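Local structure of twin-arginine translocation pathway signal protein (Burkholderia phytofirmans, 2RJO) at residues Q5-S11 and N64-D70; I51-R55 and R78-E82; L58-G63 and A83-A89; S262-Q266 and W310-Y314. The protein binds beta-D-galactopyranose and probably serves as a periplasmic sugar-binding protein, probably exported through the twin-arginine pathway, that captures its ligand between two lobes. The contacts are given in a common frame with arbitrary orientation. Numbering follows the deposited sequence.

Interaction 1 (Q5-S11 and N64-D70); sequences QTTLACS and NLVLNVD. With GAL (beta-D-galactopyranose), chain B.
Ala9 CB overlaps the neighbouring leucines, 3.6 Å from Leu65 CD1 and 3.9 Å from Leu67 CD1; its small side chain leaves room for both, each in the tp rotamer. Strands 7-11 and 65-69 run parallel, 4.8 Å apart at 19°, pairing Thr7 with Leu65 through Ser11 with Val69. Hydrogen bonds alternate: Thr7 N to Asn64 O (3.1 Å), Val66 N to Thr7 O (2.9 Å), Ala9 N to Val66 O (3.0 Å), Asn68 N to Ala9 O (3.0 Å), Ser11 N to Asn68 O (3.2 Å) and Asp70 N to Ser11 O (3.0 Å). On the Leu8 face, Leu8 CD2 meets Val66 CB at 3.6 Å, while Asn68 turns its amide to Leu256 and Gly257. Thr6 OG1 donates to Asn64 OD1 (2.9 Å). As in periplasmic binding proteins, parallel strands end at the sugar: Asp70 OD1 accepts from galactose O6 (2.8 Å), its OD2 bonding Tyr20. Backbone bonds join the strands, largely apolar side chains cover both faces, and a carboxylate beyond them accepts a sugar hydroxyl.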
# COMPACT_ATOMS: atom_id res chain seq x y z
N GLN A 5 20.32 22.67 -3.71
CA GLN A 5 19.08 22.35 -3.01
C GLN A 5 18.99 20.87 -2.72
O GLN A 5 19.58 20.04 -3.41
CB GLN A 5 17.87 22.70 -3.85
CG GLN A 5 17.95 23.97 -4.65
CD GLN A 5 16.89 23.99 -5.73
OE1 GLN A 5 15.71 24.10 -5.44
NE2 GLN A 5 17.32 23.85 -6.99
N THR A 6 18.24 20.54 -1.67
CA THR A 6 18.04 19.15 -1.31
C THR A 6 17.12 18.56 -2.37
O THR A 6 16.20 19.24 -2.83
CB THR A 6 17.35 19.03 0.07
OG1 THR A 6 18.28 19.41 1.10
CG2 THR A 6 16.89 17.61 0.31
N THR A 7 17.37 17.32 -2.76
CA THR A 7 16.52 16.68 -3.76
C THR A 7 15.52 15.77 -3.06
O THR A 7 15.86 15.10 -2.08
CB THR A 7 17.35 15.85 -4.78
OG1 THR A 7 18.20 16.73 -5.52
CG2 THR A 7 16.44 15.13 -5.76
N LEU A 8 14.28 15.77 -3.52
CA LEU A 8 13.28 14.90 -2.95
C LEU A 8 13.03 13.80 -3.98
O LEU A 8 12.83 14.10 -5.16
CB LEU A 8 11.99 15.68 -2.65
CG LEU A 8 12.09 16.81 -1.63
CD1 LEU A 8 10.74 17.48 -1.47
CD2 LEU A 8 12.57 16.27 -0.30
N ALA A 9 13.07 12.54 -3.55
CA ALA A 9 12.84 11.43 -4.47
C ALA A 9 11.85 10.43 -3.90
O ALA A 9 11.76 10.25 -2.68
CB ALA A 9 14.14 10.74 -4.79
N CYS A 10 11.10 9.79 -4.79
CA CYS A 10 10.11 8.80 -4.38
C CYS A 10 10.26 7.54 -5.24
O CYS A 10 10.16 7.60 -6.47
CB CYS A 10 8.71 9.38 -4.52
SG CYS A 10 7.40 8.33 -3.86
N SER A 11 10.52 6.41 -4.59
CA SER A 11 10.69 5.14 -5.28
C SER A 11 9.53 4.18 -5.05
O SER A 11 9.13 3.93 -3.91
CB SER A 11 11.99 4.46 -4.85
OG SER A 11 12.09 3.17 -5.42
N ASN A 64 22.86 14.68 -0.60
CA ASN A 64 21.86 15.69 -0.27
C ASN A 64 20.51 15.27 -0.86
O ASN A 64 20.00 15.88 -1.80
CB ASN A 64 22.32 17.04 -0.83
CG ASN A 64 21.42 18.19 -0.41
OD1 ASN A 64 20.87 18.19 0.69
ND2 ASN A 64 21.30 19.18 -1.28
N LEU A 65 19.93 14.23 -0.27
CA LEU A 65 18.67 13.68 -0.75
C LEU A 65 17.74 13.17 0.35
O LEU A 65 18.19 12.70 1.40
CB LEU A 65 18.99 12.55 -1.74
CG LEU A 65 17.90 11.56 -2.18
CD1 LEU A 65 16.95 12.20 -3.17
CD2 LEU A 65 18.58 10.35 -2.83
N VAL A 66 16.44 13.29 0.10
CA VAL A 66 15.42 12.81 1.02
C VAL A 66 14.56 11.83 0.22
O VAL A 66 13.84 12.23 -0.70
CB VAL A 66 14.52 13.95 1.55
CG1 VAL A 66 13.39 13.38 2.39
CG2 VAL A 66 15.35 14.91 2.38
N LEU A 67 14.63 10.56 0.59
CA LEU A 67 13.91 9.51 -0.11
C LEU A 67 12.72 8.90 0.64
O LEU A 67 12.82 8.58 1.82
CB LEU A 67 14.89 8.40 -0.47
CG LEU A 67 14.31 7.18 -1.17
CD1 LEU A 67 13.85 7.59 -2.55
CD2 LEU A 67 15.36 6.10 -1.26
N ASN A 68 11.60 8.76 -0.06
CA ASN A 68 10.40 8.14 0.49
C ASN A 68 10.17 6.93 -0.41
O ASN A 68 9.68 7.08 -1.53
CB ASN A 68 9.19 9.08 0.42
CG ASN A 68 7.94 8.46 1.04
OD1 ASN A 68 8.04 7.53 1.83
ND2 ASN A 68 6.77 8.99 0.68
N VAL A 69 10.52 5.75 0.08
CA VAL A 69 10.42 4.54 -0.73
C VAL A 69 9.55 3.39 -0.23
O VAL A 69 9.49 3.09 0.96
CB VAL A 69 11.84 3.97 -1.00
CG1 VAL A 69 12.54 3.67 0.32
CG2 VAL A 69 11.76 2.71 -1.86
N ASP A 70 8.88 2.75 -1.19
CA ASP A 70 8.03 1.59 -0.97
C ASP A 70 8.88 0.46 -1.58
O ASP A 70 8.82 0.23 -2.78
CB ASP A 70 6.72 1.75 -1.76
CG ASP A 70 5.75 0.58 -1.59
OD1 ASP A 70 6.20 -0.56 -1.34
OD2 ASP A 70 4.53 0.80 -1.73
C1 GAL B . 0.94 -2.17 -4.03
C2 GAL B . -0.41 -2.38 -3.31
C3 GAL B . -0.33 -1.75 -1.91
C4 GAL B . 0.80 -2.43 -1.13
C5 GAL B . 2.11 -2.20 -1.93
C6 GAL B . 3.26 -2.86 -1.20
O1 GAL B . 0.88 -2.77 -5.33
O2 GAL B . -1.45 -1.74 -4.06
O3 GAL B . -1.56 -1.95 -1.21
O4 GAL B . 0.53 -3.83 -1.05
O5 GAL B . 2.01 -2.80 -3.27
O6 GAL B . 4.44 -2.63 -1.95
O HOH W 1 20.49 17.48 -4.11
O HOH W 2 10.92 0.81 -4.58

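Interaction 2 (I51-R55 and R78-E82); sequences IADIR and RVIVE
Two neighbouring helices lie side by side here, segments 51-55 and 78-82, their directions only 6° apart and their axes 10.4 Å distant at closest approach. Ile51 and Ile80 have the nearest CA atoms, 6.4 Å apart. Ile51, in the tp rotamer, pushes its tip onto the neighbouring helix, CD1 lying 3.8 Å from Ile80 CG1. One turn on, Ile54 (mt) meets Ile80 (mt), CD1 to CD1 at 3.6 Å; both also rest on Leu67 of strand 65-69, so their bulk fills the groove between helices and sheet. Val79 CG2 enters a hollow formed by Ile51 and Arg55, 4.1 Å from Ile51 CG1 and 3.4 Å from Arg55 NH2; a water accepting weakly from Arg55 NH2 (3.5 Å) donates to Val79 O (3.0 Å). Parallel helices covering the parallel strands of a mixed sheet are characteristic of successive beta-alpha units in a Rossmann-like lobe. With no direct hydrogen bond across it, the contact depends on apolar burial, and the arginine keeps its charge at the solvent edge.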
# COMPACT_ATOMS: atom_id res chain seq x y z
N ILE A 51 17.42 -0.37 -6.65
CA ILE A 51 18.58 -0.02 -5.85
C ILE A 51 19.63 0.67 -6.70
O ILE A 51 20.35 1.56 -6.23
CB ILE A 51 19.18 -1.27 -5.16
CG1 ILE A 51 20.28 -0.85 -4.20
CG2 ILE A 51 19.74 -2.21 -6.19
CD1 ILE A 51 19.83 0.18 -3.18
N ALA A 52 19.72 0.29 -7.97
CA ALA A 52 20.69 0.90 -8.88
C ALA A 52 20.38 2.38 -9.03
O ALA A 52 21.28 3.22 -8.93
CB ALA A 52 20.64 0.21 -10.24
N ASP A 53 19.11 2.70 -9.26
CA ASP A 53 18.67 4.08 -9.43
C ASP A 53 18.90 4.92 -8.17
O ASP A 53 19.32 6.08 -8.25
CB ASP A 53 17.19 4.12 -9.80
CG ASP A 53 16.93 3.60 -11.20
OD1 ASP A 53 17.88 3.06 -11.81
OD2 ASP A 53 15.78 3.72 -11.69
N ILE A 54 18.59 4.33 -7.02
CA ILE A 54 18.75 5.02 -5.75
C ILE A 54 20.23 5.35 -5.57
O ILE A 54 20.57 6.44 -5.10
CB ILE A 54 18.24 4.16 -4.58
CG1 ILE A 54 16.71 4.10 -4.60
CG2 ILE A 54 18.71 4.74 -3.27
CD1 ILE A 54 16.11 3.12 -3.62
N ARG A 55 21.10 4.42 -5.94
CA ARG A 55 22.54 4.63 -5.82
C ARG A 55 22.98 5.74 -6.77
O ARG A 55 23.74 6.62 -6.40
CB ARG A 55 23.32 3.34 -6.12
CG ARG A 55 23.51 2.43 -4.90
CD ARG A 55 23.93 1.00 -5.29
NE ARG A 55 24.02 0.14 -4.11
CZ ARG A 55 24.00 -1.19 -4.13
NH1 ARG A 55 23.89 -1.84 -5.28
NH2 ARG A 55 24.07 -1.87 -2.99
N ARG A 78 16.68 -3.10 3.50
CA ARG A 78 17.93 -2.98 4.23
C ARG A 78 19.04 -2.38 3.38
O ARG A 78 19.72 -1.45 3.82
CB ARG A 78 18.40 -4.33 4.76
CG ARG A 78 19.57 -4.21 5.75
CD ARG A 78 20.24 -5.56 5.99
NE ARG A 78 19.28 -6.63 6.20
CZ ARG A 78 18.53 -6.77 7.30
NH1 ARG A 78 18.64 -5.90 8.29
NH2 ARG A 78 17.68 -7.79 7.38
N VAL A 79 19.22 -2.88 2.17
CA VAL A 79 20.29 -2.34 1.34
C VAL A 79 20.05 -0.87 1.01
O VAL A 79 20.99 -0.08 0.96
CB VAL A 79 20.47 -3.16 0.06
CG1 VAL A 79 19.21 -3.16 -0.75
CG2 VAL A 79 21.62 -2.61 -0.73
N ILE A 80 18.79 -0.50 0.79
CA ILE A 80 18.46 0.89 0.49
C ILE A 80 18.81 1.75 1.70
O ILE A 80 19.42 2.80 1.56
CB ILE A 80 16.96 1.06 0.19
CG1 ILE A 80 16.62 0.37 -1.13
CG2 ILE A 80 16.59 2.55 0.16
CD1 ILE A 80 15.14 0.37 -1.44
N VAL A 81 18.40 1.30 2.87
CA VAL A 81 18.67 2.03 4.10
C VAL A 81 20.17 2.14 4.37
O VAL A 81 20.64 3.16 4.86
CB VAL A 81 18.01 1.34 5.30
CG1 VAL A 81 18.49 1.98 6.59
CG2 VAL A 81 16.51 1.42 5.18
N GLU A 82 20.91 1.09 4.05
CA GLU A 82 22.36 1.08 4.25
C GLU A 82 22.98 2.11 3.32
O GLU A 82 23.85 2.87 3.74
CB GLU A 82 22.93 -0.29 3.93
CG GLU A 82 22.98 -1.27 5.11
CD GLU A 82 22.97 -2.73 4.65
OE1 GLU A 82 23.39 -3.02 3.50
OE2 GLU A 82 22.54 -3.59 5.45
O HOH W 3 23.82 -0.54 0.19

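Interaction 3 (L58-G63 and A83-A89); sequences LQKTGG and ACSKAGA
Segment 58-63 leaves its helix through Gly62 (phi/psi 55/33), a Schellman motif in which Gly63 N bonds Leu58 O (3.0 Å) and Gly62 N bonds Gln59 O (3.3 Å). Helix 74-87 ends likewise, with Gly88 (84/9) as the C-prime residue, Ala89 N bonding Cys84 O at 2.9 Å and Gly88 N weakly bonding Ser85 O at 3.4 Å. The nearest CA atoms are those of Gly63 and Ala87, 4.7 Å apart; Gly63 CA makes a CH...O contact of 3.4 Å with Ala87 O. A CB on Gly63 (86/-14) would collide with that oxygen, so glycine is needed. These are the C-terminal ends of two adjacent helices in a beta-alpha-beta succession, where the chain turns back toward strands 65-69 and 90-94. Leu58, in the mt rotamer, fills the gap between them: its CD1 is 3.7 Å from Ala83 CB, while CD2 lies 4.0 Å from Ala87 CB and 3.7 Å from Ala89 CB. Three small alanines admit it, and Ala89 CB approaches Gly63 O at 3.3 Å.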
# COMPACT_ATOMS: atom_id res chain seq x y z
N LEU A 58 21.95 8.96 -5.21
CA LEU A 58 22.71 9.29 -4.01
C LEU A 58 24.05 9.88 -4.42
O LEU A 58 24.58 10.75 -3.74
CB LEU A 58 22.91 8.05 -3.15
CG LEU A 58 21.69 7.49 -2.39
CD1 LEU A 58 22.09 6.21 -1.67
CD2 LEU A 58 21.17 8.51 -1.38
N GLN A 59 24.58 9.42 -5.56
CA GLN A 59 25.85 9.90 -6.08
C GLN A 59 25.79 11.30 -6.69
O GLN A 59 26.67 12.13 -6.41
CB GLN A 59 26.38 8.96 -7.16
CG GLN A 59 26.99 7.68 -6.65
CD GLN A 59 27.63 6.89 -7.78
OE1 GLN A 59 28.56 7.39 -8.44
NE2 GLN A 59 27.13 5.68 -8.02
N LYS A 60 24.79 11.56 -7.52
CA LYS A 60 24.65 12.87 -8.15
C LYS A 60 24.23 13.98 -7.20
O LYS A 60 24.30 15.14 -7.55
CB LYS A 60 23.65 12.81 -9.31
CG LYS A 60 24.20 12.15 -10.57
CD LYS A 60 25.50 12.80 -11.07
CE LYS A 60 25.27 14.24 -11.53
NZ LYS A 60 26.60 14.92 -11.72
N THR A 61 23.78 13.62 -6.00
CA THR A 61 23.37 14.64 -5.04
C THR A 61 24.37 14.72 -3.89
O THR A 61 24.18 15.49 -2.96
CB THR A 61 21.97 14.35 -4.44
OG1 THR A 61 21.95 13.04 -3.86
CG2 THR A 61 20.89 14.45 -5.52
N GLY A 62 25.43 13.92 -3.97
CA GLY A 62 26.41 13.93 -2.91
C GLY A 62 25.73 13.65 -1.58
O GLY A 62 26.14 14.17 -0.54
N GLY A 63 24.68 12.84 -1.62
CA GLY A 63 23.95 12.51 -0.41
C GLY A 63 22.87 13.49 -0.01
O GLY A 63 22.03 13.18 0.84
N ALA A 83 22.54 2.13 2.07
CA ALA A 83 23.05 3.06 1.08
C ALA A 83 22.80 4.52 1.48
O ALA A 83 23.67 5.38 1.32
CB ALA A 83 22.42 2.77 -0.28
N CYS A 84 21.61 4.80 2.00
CA CYS A 84 21.29 6.17 2.41
C CYS A 84 22.12 6.57 3.62
O CYS A 84 22.64 7.69 3.68
CB CYS A 84 19.80 6.27 2.77
SG CYS A 84 18.68 6.04 1.38
N SER A 85 22.23 5.66 4.57
CA SER A 85 22.98 5.90 5.80
C SER A 85 24.44 6.29 5.54
O SER A 85 24.96 7.19 6.18
CB SER A 85 22.93 4.66 6.69
OG SER A 85 23.57 4.90 7.93
N LYS A 86 25.09 5.60 4.60
CA LYS A 86 26.48 5.89 4.28
C LYS A 86 26.60 7.17 3.46
O LYS A 86 27.63 7.85 3.51
CB LYS A 86 27.11 4.74 3.51
CG LYS A 86 27.31 3.49 4.34
CD LYS A 86 27.60 2.29 3.46
CE LYS A 86 27.87 1.05 4.29
NZ LYS A 86 27.99 -0.15 3.42
N ALA A 87 25.57 7.49 2.70
CA ALA A 87 25.58 8.69 1.88
C ALA A 87 25.19 9.91 2.73
O ALA A 87 25.41 11.04 2.32
CB ALA A 87 24.61 8.54 0.74
N GLY A 88 24.62 9.66 3.91
CA GLY A 88 24.22 10.76 4.76
C GLY A 88 22.84 11.29 4.38
O GLY A 88 22.40 12.33 4.88
N ALA A 89 22.16 10.58 3.49
CA ALA A 89 20.82 10.98 3.07
C ALA A 89 19.81 10.51 4.12
O ALA A 89 20.17 9.79 5.05
CB ALA A 89 20.50 10.37 1.72

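Interaction 4 (S262-Q266 and W310-Y314); sequences SMGLQ and WNNLY
Helical residues 262-266 face an irregular segment, 310-314, that approaches from the C-terminal part of the chain. The CA atoms of Ser262 and Trp310 are 6.1 Å apart, those of Met263 and Leu313 6.4 Å. Between Trp310 and Leu313, Asn312 (phi/psi -89/73) is the centre of an inverse gamma turn, with Trp310 O and the Leu313 side chain on either side of it in sequence. Leu313 takes the mt rotamer and drives its CD2 into the hollow between successive helical turns: it lies 3.2 Å from Ser262 OG, 4.1 Å from Met263 CG and 3.6 Å from Gln266 NE2. Ser262 has chi1 at -176° (t), which carries its hydroxyl to the loop, where OG donates to Trp310 O at 2.8 Å. Met263, present as selenomethionine with chi1 m and chi2 t, extends alongside Leu313 and onward to Val111 and Leu114 of strand 110-115. Gln266 (chi1 m, chi2 t) stretches its amide over Leu313 at the partly exposed margin. The Trp310 side chain (chi1 m) turns away from the helix, so that its indole meets Phe30 of helix 18-34 edge-to-face. The contact joins helix 253-268 to the loop that leads into strand 317-320. Serine, small and polar, fits beside Leu313 and gives Trp310 O a hydrogen-bond donor; Leu313 has the largest covered area, flanked by Met263 and the Gln266 amide, so one side chain-to-backbone bond lies beside apolar contacts.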
# COMPACT_ATOMS: atom_id res chain seq x y z
N SER A 262 7.98 14.54 3.94
CA SER A 262 7.90 15.60 4.92
C SER A 262 8.69 15.21 6.18
O SER A 262 9.50 15.99 6.67
CB SER A 262 6.43 15.87 5.26
OG SER A 262 6.30 16.96 6.16
N MSE A 263 8.44 14.00 6.69
CA MSE A 263 9.15 13.51 7.87
C MSE A 263 10.65 13.56 7.61
O MSE A 263 11.44 14.07 8.41
CB MSE A 263 8.78 12.05 8.16
CG MSE A 263 7.42 11.84 8.79
SE MSE A 263 6.99 10.09 8.90
CE MSE A 263 5.41 10.13 8.21
N GLY A 264 11.04 13.00 6.46
CA GLY A 264 12.43 12.96 6.09
C GLY A 264 13.08 14.33 5.99
O GLY A 264 14.19 14.52 6.46
N LEU A 265 12.38 15.29 5.37
CA LEU A 265 12.92 16.63 5.21
C LEU A 265 13.07 17.35 6.54
O LEU A 265 14.06 18.06 6.75
CB LEU A 265 12.05 17.44 4.24
CG LEU A 265 12.53 18.86 3.86
CD1 LEU A 265 13.96 18.82 3.33
CD2 LEU A 265 11.58 19.47 2.82
N GLN A 266 12.10 17.18 7.43
CA GLN A 266 12.15 17.82 8.73
C GLN A 266 13.23 17.20 9.59
O GLN A 266 13.75 17.85 10.50
CB GLN A 266 10.80 17.73 9.43
CG GLN A 266 9.75 18.62 8.81
CD GLN A 266 8.56 18.87 9.72
OE1 GLN A 266 8.72 19.09 10.92
NE2 GLN A 266 7.37 18.86 9.14
N TRP A 310 0.81 18.16 5.25
CA TRP A 310 2.25 17.90 5.33
C TRP A 310 2.93 18.30 6.65
O TRP A 310 3.80 17.58 7.15
CB TRP A 310 2.93 18.61 4.17
CG TRP A 310 2.29 18.33 2.81
CD1 TRP A 310 2.09 19.23 1.80
CD2 TRP A 310 1.83 17.06 2.30
NE1 TRP A 310 1.54 18.60 0.70
CE2 TRP A 310 1.37 17.28 0.99
CE3 TRP A 310 1.77 15.77 2.84
CZ2 TRP A 310 0.86 16.24 0.20
CZ3 TRP A 310 1.26 14.75 2.06
CH2 TRP A 310 0.81 14.99 0.76
N ASN A 311 2.54 19.44 7.21
CA ASN A 311 3.11 19.95 8.45
C ASN A 311 2.82 19.09 9.70
O ASN A 311 3.64 19.01 10.61
CB ASN A 311 2.59 21.37 8.71
CG ASN A 311 1.05 21.45 8.67
OD1 ASN A 311 0.44 21.53 7.59
ND2 ASN A 311 0.43 21.40 9.85
N ASN A 312 1.65 18.48 9.73
CA ASN A 312 1.21 17.67 10.86
C ASN A 312 1.66 16.20 10.74
O ASN A 312 0.84 15.31 10.51
CB ASN A 312 -0.30 17.73 10.94
CG ASN A 312 -0.81 17.47 12.33
OD1 ASN A 312 -0.40 16.51 12.98
ND2 ASN A 312 -1.72 18.33 12.79
N LEU A 313 2.95 15.96 10.93
CA LEU A 313 3.56 14.63 10.81
C LEU A 313 2.94 13.39 11.45
O LEU A 313 2.88 12.34 10.81
CB LEU A 313 5.03 14.71 11.23
CG LEU A 313 5.88 15.78 10.52
CD1 LEU A 313 7.34 15.66 10.92
CD2 LEU A 313 5.73 15.62 9.02
N TYR A 314 2.50 13.47 12.70
CA TYR A 314 1.95 12.29 13.37
C TYR A 314 0.45 12.32 13.60
O TYR A 314 -0.06 11.72 14.54
CB TYR A 314 2.66 12.09 14.73
CG TYR A 314 4.13 12.36 14.65
CD1 TYR A 314 4.98 11.53 13.92
CD2 TYR A 314 4.68 13.51 15.23
CE1 TYR A 314 6.32 11.83 13.75
CE2 TYR A 314 6.03 13.82 15.07
CZ TYR A 314 6.84 12.98 14.32
OH TYR A 314 8.16 13.30 14.10

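Overall arrangement
All four contacts belong to the lobe built on the sheet containing strands 7-12, 65-69 and 90-94. Interaction 1 is central: its centre lies about 12 Å from that of interaction 2, 10 Å from interaction 3 and 13 Å from interaction 4. Interactions 2 and 3 are consecutive parts of one pairing, helix 47-60 with helix 74-87, their centres about 9 Å apart, and both pack on the Leu65 and Leu67 face. Interaction 4 touches the other face through Val66, its centre about 22 Å from that of interaction 2. Segments of interactions 1 to 3 alternate along the chain, whereas interaction 4 follows later, bringing C-terminal residues back onto the lobe that presents Asp70 to galactose.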